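Local atomic coordinates of NADP-dependent 2-hydroxyacid dehydrogenase (Rhizobium etli, PDB entry 4XCV), a protein that probably catalyses the NADPH-dependent interconversion of 2-oxoacids and D-2-hydroxyacids, as a member of the D-isomer specific 2-hydroxyacid dehydrogenase family. Residues N165-S170 against E180-G185; E186-L191 against F216-R221. One frame throughout, in Å; residues are numbered along the deposited sequence. Where two conformers were deposited one is given.

Contact 1: N165-S170 against E180-G185. With NDP (NADPH dihydro-nicotinamide-adenine-dinucleotide phosphate), chain B.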
loop_
_atom_site.group_PDB
_atom_site.type_symbol
_atom_site.label_atom_id
_atom_site.label_comp_id
_atom_site.label_asym_id
_atom_site.label_seq_id
_atom_site.Cartn_x
_atom_site.Cartn_y
_atom_site.Cartn_z
ATOM N N ASN A 165 -9.826 -9.689 -2.240
ATOM C CA ASN A 165 -10.681 -10.306 -3.270
ATOM C C ASN A 165 -10.905 -9.191 -4.290
ATOM O O ASN A 165 -11.137 -8.060 -3.903
ATOM C CB ASN A 165 -11.999 -10.798 -2.657
ATOM C CG ASN A 165 -12.813 -11.570 -3.642
ATOM O OD1 ASN A 165 -12.318 -12.511 -4.253
ATOM N ND2 ASN A 165 -14.034 -11.165 -3.844
ATOM N N VAL A 166 -10.781 -9.498 -5.574
ATOM C CA VAL A 166 -10.933 -8.498 -6.605
ATOM C C VAL A 166 -11.893 -8.989 -7.660
ATOM O O VAL A 166 -11.820 -10.123 -8.081
ATOM C CB VAL A 166 -9.567 -8.157 -7.253
ATOM C CG1 VAL A 166 -9.725 -7.052 -8.292
ATOM C CG2 VAL A 166 -8.529 -7.773 -6.191
ATOM N N ILE A 167 -12.770 -8.092 -8.093
ATOM C CA ILE A 167 -13.666 -8.343 -9.225
ATOM C C ILE A 167 -13.517 -7.162 -10.185
ATOM O O ILE A 167 -13.036 -6.097 -9.788
ATOM C CB ILE A 167 -15.120 -8.565 -8.794
ATOM C CG1 ILE A 167 -15.708 -7.347 -8.092
ATOM C CG2 ILE A 167 -15.182 -9.780 -7.898
ATOM C CD1 ILE A 167 -17.171 -7.465 -7.673
ATOM N N GLY A 168 -13.905 -7.344 -11.455
ATOM C CA GLY A 168 -13.767 -6.271 -12.433
ATOM C C GLY A 168 -14.964 -6.096 -13.314
ATOM O O GLY A 168 -15.786 -6.998 -13.506
ATOM N N TRP A 169 -15.048 -4.889 -13.863
ATOM C CA TRP A 169 -16.145 -4.505 -14.721
ATOM C C TRP A 169 -15.558 -3.689 -15.883
ATOM O O TRP A 169 -14.721 -2.819 -15.691
ATOM C CB TRP A 169 -17.142 -3.675 -13.914
ATOM C CG TRP A 169 -18.334 -3.152 -14.682
ATOM C CD1 TRP A 169 -19.499 -3.835 -14.930
ATOM C CD2 TRP A 169 -18.524 -1.852 -15.245
ATOM N NE1 TRP A 169 -20.401 -3.024 -15.575
ATOM C CE2 TRP A 169 -19.826 -1.800 -15.780
ATOM C CE3 TRP A 169 -17.756 -0.694 -15.315
ATOM C CZ2 TRP A 169 -20.362 -0.651 -16.368
ATOM C CZ3 TRP A 169 -18.299 0.427 -15.874
ATOM C CH2 TRP A 169 -19.575 0.455 -16.395
ATOM N N SER A 170 -16.024 -3.997 -17.080
ATOM C CA SER A 170 -15.596 -3.266 -18.291
ATOM C C SER A 170 -16.653 -3.392 -19.332
ATOM O O SER A 170 -17.627 -4.105 -19.161
ATOM C CB SER A 170 -14.249 -3.767 -18.777
ATOM O OG SER A 170 -14.218 -5.154 -18.997
ATOM N N GLU A 180 -13.307 -12.600 -10.869
ATOM C CA GLU A 180 -14.627 -12.591 -11.505
ATOM C C GLU A 180 -14.719 -11.277 -12.293
ATOM O O GLU A 180 -14.337 -10.219 -11.788
ATOM C CB GLU A 180 -15.726 -12.652 -10.462
ATOM C CG GLU A 180 -15.839 -13.950 -9.677
ATOM C CD GLU A 180 -17.091 -13.940 -8.821
ATOM O OE1 GLU A 180 -17.059 -13.442 -7.658
ATOM O OE2 GLU A 180 -18.130 -14.415 -9.328
ATOM N N THR A 181 -15.175 -11.367 -13.543
ATOM C CA THR A 181 -15.282 -10.186 -14.409
ATOM C C THR A 181 -16.647 -10.121 -15.043
ATOM O O THR A 181 -17.246 -11.149 -15.394
ATOM C CB THR A 181 -14.203 -10.215 -15.508
ATOM O OG1 THR A 181 -14.250 -11.453 -16.187
ATOM C CG2 THR A 181 -12.812 -9.946 -14.911
ATOM N N PHE A 182 -17.121 -8.901 -15.185
ATOM C CA PHE A 182 -18.494 -8.605 -15.588
ATOM C C PHE A 182 -18.550 -7.711 -16.814
ATOM O O PHE A 182 -17.675 -6.861 -17.018
ATOM C CB PHE A 182 -19.191 -7.918 -14.396
ATOM C CG PHE A 182 -19.382 -8.832 -13.220
ATOM C CD1 PHE A 182 -20.462 -9.691 -13.168
ATOM C CD2 PHE A 182 -18.405 -8.917 -12.267
ATOM C CE1 PHE A 182 -20.595 -10.615 -12.154
ATOM C CE2 PHE A 182 -18.529 -9.823 -11.211
ATOM C CZ PHE A 182 -19.634 -10.647 -11.147
ATOM N N ASP A 183 -19.603 -7.909 -17.604
ATOM C CA ASP A 183 -19.919 -7.082 -18.761
ATOM C C ASP A 183 -20.629 -5.773 -18.338
ATOM O O ASP A 183 -21.139 -5.680 -17.260
ATOM C CB ASP A 183 -20.799 -7.917 -19.712
ATOM C CG ASP A 183 -21.556 -7.104 -20.669
ATOM O OD1 ASP A 183 -21.010 -6.865 -21.759
ATOM O OD2 ASP A 183 -22.693 -6.654 -20.302
ATOM N N ALA A 184 -20.661 -4.811 -19.265
ATOM C CA ALA A 184 -21.319 -3.496 -19.085
ATOM C C ALA A 184 -22.690 -3.602 -18.364
ATOM O O ALA A 184 -22.907 -2.966 -17.338
ATOM C CB ALA A 184 -21.501 -2.791 -20.441
ATOM N N GLY A 185 -23.536 -4.443 -18.898
ATOM C CA GLY A 185 -24.893 -4.570 -18.457
ATOM C C GLY A 185 -25.050 -5.163 -17.092
ATOM O O GLY A 185 -26.144 -5.074 -16.524
HETATM P PA NDP B . -7.881 1.967 -21.438
HETATM O O1A NDP B . -6.722 1.030 -21.582
HETATM O O2A NDP B . -8.495 2.624 -22.658
HETATM O O5B NDP B . -9.015 1.173 -20.638
HETATM C C5B NDP B . -10.306 1.772 -20.480
HETATM C C4B NDP B . -11.177 0.767 -19.765
HETATM O O4B NDP B . -12.424 1.396 -19.483
HETATM C C3B NDP B . -11.449 -0.457 -20.607
HETATM O O3B NDP B . -11.489 -1.635 -19.776
HETATM C C2B NDP B . -12.815 -0.132 -21.150
HETATM O O2B NDP B . -13.633 -1.284 -21.495
HETATM C C1B NDP B . -13.450 0.577 -19.956
HETATM N N9A NDP B . -14.618 1.383 -20.315
HETATM C C8A NDP B . -14.608 2.427 -21.167
HETATM N N7A NDP B . -15.892 2.869 -21.341
HETATM C C5A NDP B . -16.689 2.038 -20.605
HETATM C C6A NDP B . -18.069 1.930 -20.435
HETATM N N6A NDP B . -18.910 2.802 -20.993
HETATM N N1A NDP B . -18.530 0.952 -19.646
HETATM C C2A NDP B . -17.684 0.084 -19.049
HETATM N N3A NDP B . -16.346 0.116 -19.176
HETATM C C4A NDP B . -15.895 1.117 -19.961
HETATM O O3 NDP B . -7.505 3.160 -20.427
HETATM P PN NDP B . -6.389 3.205 -19.272
HETATM O O1N NDP B . -6.618 2.021 -18.393
HETATM O O2N NDP B . -5.055 3.345 -19.834
HETATM O O5D NDP B . -6.751 4.569 -18.566
HETATM C C5D NDP B . -8.067 4.794 -18.039
HETATM C C4D NDP B . -8.207 6.306 -17.819
HETATM O O4D NDP B . -7.399 6.718 -16.726
HETATM C C3D NDP B . -7.735 7.174 -18.953
HETATM O O3D NDP B . -8.746 7.312 -19.967
HETATM C C2D NDP B . -7.397 8.496 -18.283
HETATM O O2D NDP B . -8.535 9.386 -18.372
HETATM C C1D NDP B . -7.216 8.137 -16.837
HETATM N N1N NDP B . -5.899 8.427 -16.265
HETATM C C2N NDP B . -5.788 9.151 -15.106
HETATM C C3N NDP B . -4.583 9.519 -14.612
HETATM C C7N NDP B . -4.435 10.243 -13.376
HETATM O O7N NDP B . -3.348 10.842 -13.202
HETATM N N7N NDP B . -5.358 10.277 -12.432
HETATM C C4N NDP B . -3.343 9.072 -15.283
HETATM C C5N NDP B . -3.586 8.281 -16.476
HETATM C C6N NDP B . -4.772 7.995 -16.966
HETATM P P2B NDP B . -13.107 -2.334 -22.613
HETATM O O1X NDP B . -14.283 -3.210 -22.896
HETATM O O2X NDP B . -12.677 -1.489 -23.801
HETATM O O3X NDP B . -11.936 -3.020 -22.040
HETATM O O HOH W 1 -13.010 -12.608 -7.959
HETATM O O HOH W 2 -14.871 -7.380 -17.416
#
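F182, W169 and G168 bury the most surface where the parallel strands 165-169 and 180-182 pair at the edge of the Rossmann-type sheet that binds NADPH. G168 sits opposite T181 and is gripped through its backbone: its N donates to E180 O (2.9 Å) in the carbonyl plane, and its O accepts from F182 N, which arrives tilted 25° from that plane. T181 CG2 stands 4.5 Å from G168 CA on this face, where the glycine has no side chain to meet it. I167, W169 and F182 project from the other face, towards helix 187-192. F182, with CG anti to its carbonyl carbon (chi1 -67°), sets its ring beside the neighbouring strand, so that G168 O lies at the ring edge and in its plane, while F182 CB meets W169 CD1 at 4.1 Å. A large apolar ring suits this place, which faces helix 187-192: F190 and R189 both touch it, as does K193.

At the C-terminal end of the pair, S170 N makes a weak bond to F182 O, and water 2 donates to both F182 O and S170 OG; S170 OG is also bonded to T172 O. A tryptophan serves two purposes at 169. CG lies anti to the backbone N (chi1 178°), carrying the indole past the strand end. There NDP C2A, in the adenine of NADPH, lies over one ring face, 3.3 Å from W169 CZ3. At the ring's edge, W169 NE1 donates to A184 O at 3.1 Å, nearly in the indole plane but reaching that oxygen from above its carbonyl plane.

Contact 2: E186-L191 against F216-R221; sequences ELDRFL and FKKLRR
L191 and K218, the residues that bury most surface in this contact, meet where helix 187-192 of the nucleotide-binding domain packs against the turn that follows helix 213-216. L191 brings one branch to each neighbour: CD1 rests on K218 CB at 3.8 Å, and CD2 meets L219 CD2 at 3.7 Å. Two leucines suit this buried side, where L219 also touches T194 and P228. F216 to L219 form a type I beta turn, closed by the backbone bond from L219 N to F216 O, and the turn presents K218 and L219 to the helix.

The charged group lies farther out. The K218 side chain leaves beside its backbone N (chi1 -71°) and then runs extended, carrying its methylenes past L191 to the carboxylate of D188. There K218 NZ donates to D188 OD1 at 2.9 Å in a salt bridge, approaching from above the carboxylate plane, 41° out of it. K218 CD also lies 3.4 Å from D188 OD1, so the last methylenes as well as the amine lie against the carboxylate. The same ammonium has a second acidic partner in E214. A lysine therefore fits twice over: its stem covers a leucine and its end reaches two carboxylates.

Backbone groups are mostly held locally. F190 N and L191 N are satisfied inside the helix by E186 O and L187 O, while L191 O receives a CA-H...O contact from L219 CA at 3.3 Å. R220 N lies 3.4 Å from L191 O, the R220 backbone is hydrogen-bonded with T194, and its side chain leads away to a salt bridge with D195. With D188 and E214 both beside it, K218 NZ would be expected to stay protonated, its single charge offsetting only part of theirs.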
loop_
_atom_site.group_PDB
_atom_site.type_symbol
_atom_site.label_atom_id
_atom_site.label_comp_id
_atom_site.label_asym_id
_atom_site.label_seq_id
_atom_site.Cartn_x
_atom_site.Cartn_y
_atom_site.Cartn_z
ATOM N N GLU A 186 -23.996 -5.755 -16.531
ATOM C CA GLU A 186 -24.036 -6.379 -15.235
ATOM C C GLU A 186 -23.612 -5.453 -14.110
ATOM O O GLU A 186 -23.233 -5.895 -12.992
ATOM C CB GLU A 186 -23.142 -7.628 -15.240
ATOM C CG GLU A 186 -23.528 -8.620 -16.308
ATOM C CD GLU A 186 -22.666 -9.851 -16.257
ATOM O OE1 GLU A 186 -21.483 -9.820 -16.649
ATOM O OE2 GLU A 186 -23.217 -10.898 -15.841
ATOM N N LEU A 187 -23.637 -4.140 -14.381
ATOM C CA LEU A 187 -23.208 -3.147 -13.408
ATOM C C LEU A 187 -23.851 -3.316 -12.038
ATOM O O LEU A 187 -23.175 -3.305 -11.012
ATOM C CB LEU A 187 -23.517 -1.764 -14.011
ATOM C CG LEU A 187 -23.232 -0.587 -13.063
ATOM C CD1 LEU A 187 -21.790 -0.490 -12.708
ATOM C CD2 LEU A 187 -23.728 0.697 -13.726
ATOM N N ASP A 188 -25.166 -3.481 -11.969
ATOM C CA ASP A 188 -25.815 -3.540 -10.658
ATOM C C ASP A 188 -25.352 -4.740 -9.820
ATOM O O ASP A 188 -25.118 -4.648 -8.596
ATOM C CB ASP A 188 -27.352 -3.527 -10.757
ATOM C CG ASP A 188 -27.906 -2.211 -11.280
ATOM O OD1 ASP A 188 -27.140 -1.266 -11.486
ATOM O OD2 ASP A 188 -29.152 -2.163 -11.499
ATOM N N ARG A 189 -25.192 -5.892 -10.466
ATOM C CA ARG A 189 -24.692 -7.052 -9.781
ATOM C C ARG A 189 -23.272 -6.833 -9.265
ATOM O O ARG A 189 -22.922 -7.257 -8.162
ATOM C CB ARG A 189 -24.717 -8.229 -10.759
ATOM C CG ARG A 189 -24.222 -9.483 -10.174
ATOM C CD ARG A 189 -24.332 -10.564 -11.214
ATOM N NE ARG A 189 -23.723 -11.736 -10.675
ATOM C CZ ARG A 189 -23.553 -12.839 -11.348
ATOM N NH1 ARG A 189 -23.959 -12.911 -12.606
ATOM N NH2 ARG A 189 -22.949 -13.857 -10.750
ATOM N N PHE A 190 -22.444 -6.245 -10.106
ATOM C CA PHE A 190 -21.055 -5.967 -9.756
ATOM C C PHE A 190 -21.020 -5.007 -8.583
ATOM O O PHE A 190 -20.287 -5.247 -7.630
ATOM C CB PHE A 190 -20.348 -5.389 -10.982
ATOM C CG PHE A 190 -19.057 -4.669 -10.703
ATOM C CD1 PHE A 190 -17.826 -5.334 -10.680
ATOM C CD2 PHE A 190 -19.049 -3.285 -10.473
ATOM C CE1 PHE A 190 -16.659 -4.603 -10.448
ATOM C CE2 PHE A 190 -17.882 -2.591 -10.252
ATOM C CZ PHE A 190 -16.699 -3.257 -10.231
ATOM N N LEU A 191 -21.822 -3.942 -8.617
ATOM C CA LEU A 191 -21.798 -2.985 -7.493
ATOM C C LEU A 191 -22.209 -3.613 -6.161
ATOM O O LEU A 191 -21.611 -3.366 -5.110
ATOM C CB LEU A 191 -22.725 -1.796 -7.771
ATOM C CG LEU A 191 -22.274 -0.860 -8.897
ATOM C CD1 LEU A 191 -23.394 0.122 -9.230
ATOM C CD2 LEU A 191 -21.028 -0.124 -8.531
ATOM N N PHE A 216 -23.888 4.938 -5.727
ATOM C CA PHE A 216 -23.318 4.694 -4.402
ATOM C C PHE A 216 -24.236 3.863 -3.517
ATOM O O PHE A 216 -23.778 3.034 -2.736
ATOM C CB PHE A 216 -22.976 5.999 -3.675
ATOM C CG PHE A 216 -21.991 6.885 -4.417
ATOM C CD1 PHE A 216 -20.899 6.361 -5.071
ATOM C CD2 PHE A 216 -22.190 8.246 -4.464
ATOM C CE1 PHE A 216 -20.028 7.184 -5.752
ATOM C CE2 PHE A 216 -21.335 9.071 -5.143
ATOM C CZ PHE A 216 -20.241 8.528 -5.795
ATOM N N LYS A 217 -25.541 4.073 -3.695
ATOM C CA LYS A 217 -26.542 3.290 -2.947
ATOM C C LYS A 217 -26.602 1.828 -3.363
ATOM O O LYS A 217 -27.265 1.034 -2.668
ATOM C CB LYS A 217 -27.922 3.936 -3.056
ATOM C CG LYS A 217 -28.067 5.226 -2.261
ATOM C CD LYS A 217 -29.363 5.915 -2.598
ATOM C CE LYS A 217 -29.337 7.375 -2.221
ATOM N NZ LYS A 217 -28.797 7.648 -0.866
ATOM N N LYS A 218 -25.955 1.462 -4.485
ATOM C CA LYS A 218 -25.911 0.057 -4.941
ATOM C C LYS A 218 -24.696 -0.720 -4.443
ATOM O O LYS A 218 -24.660 -1.943 -4.532
ATOM C CB LYS A 218 -25.969 0.017 -6.456
ATOM C CG LYS A 218 -27.350 0.394 -6.972
ATOM C CD LYS A 218 -27.338 0.405 -8.484
ATOM C CE LYS A 218 -28.650 0.804 -9.100
ATOM N NZ LYS A 218 -28.323 1.201 -10.505
ATOM N N LEU A 219 -23.717 -0.041 -3.867
ATOM C CA LEU A 219 -22.528 -0.720 -3.349
ATOM C C LEU A 219 -22.881 -1.569 -2.152
ATOM O O LEU A 219 -23.905 -1.348 -1.480
ATOM C CB LEU A 219 -21.468 0.312 -2.961
ATOM C CG LEU A 219 -20.814 0.993 -4.165
ATOM C CD1 LEU A 219 -19.993 2.213 -3.738
ATOM C CD2 LEU A 219 -19.955 0.023 -4.955
ATOM N N ARG A 220 -22.033 -2.546 -1.863
ATOM C CA ARG A 220 -22.328 -3.491 -0.815
ATOM C C ARG A 220 -22.463 -2.778 0.556
ATOM O O ARG A 220 -21.526 -2.058 0.964
ATOM C CB ARG A 220 -21.298 -4.614 -0.774
ATOM C CG ARG A 220 -21.648 -5.624 0.290
ATOM C CD ARG A 220 -21.193 -7.031 -0.001
ATOM N NE ARG A 220 -19.753 -7.167 -0.075
ATOM C CZ ARG A 220 -19.152 -8.280 -0.470
ATOM N NH1 ARG A 220 -19.892 -9.340 -0.822
ATOM N NH2 ARG A 220 -17.827 -8.356 -0.524
ATOM N N ARG A 221 -23.589 -3.031 1.251
ATOM C CA ARG A 221 -23.876 -2.374 2.562
ATOM C C ARG A 221 -23.511 -3.247 3.769
ATOM O O ARG A 221 -23.445 -2.725 4.898
ATOM C CB ARG A 221 -25.342 -1.992 2.668
ATOM C CG ARG A 221 -25.726 -0.851 1.752
ATOM C CD ARG A 221 -27.224 -0.748 1.591
ATOM N NE ARG A 221 -27.513 0.304 0.619
ATOM C CZ ARG A 221 -28.664 0.946 0.498
ATOM N NH1 ARG A 221 -29.699 0.670 1.298
ATOM N NH2 ARG A 221 -28.768 1.881 -0.425
#

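In the fold
Contact 1 closes first: strand 165-169 leads through a short irregular loop into strand 180-182, which pairs beside it at the edge of the seven-stranded parallel sheet. The chain then turns directly into helix 187-192, the start of contact 2, continues through strand 196-199 and helix 213-216, and comes back against helix 187-192 at 216-221. The two closures lie in series, neither nested nor crossed, with centres 11 Å apart. Helix 187-192 joins them: F190 CE1 packs 3.6 Å from W169 CB and R189 NE 3.6 Å from F182 CE1, while D188 and L191 meet the later turn. Thus the sheet edge beside the adenine is tied to the loop preceding strand 229-232.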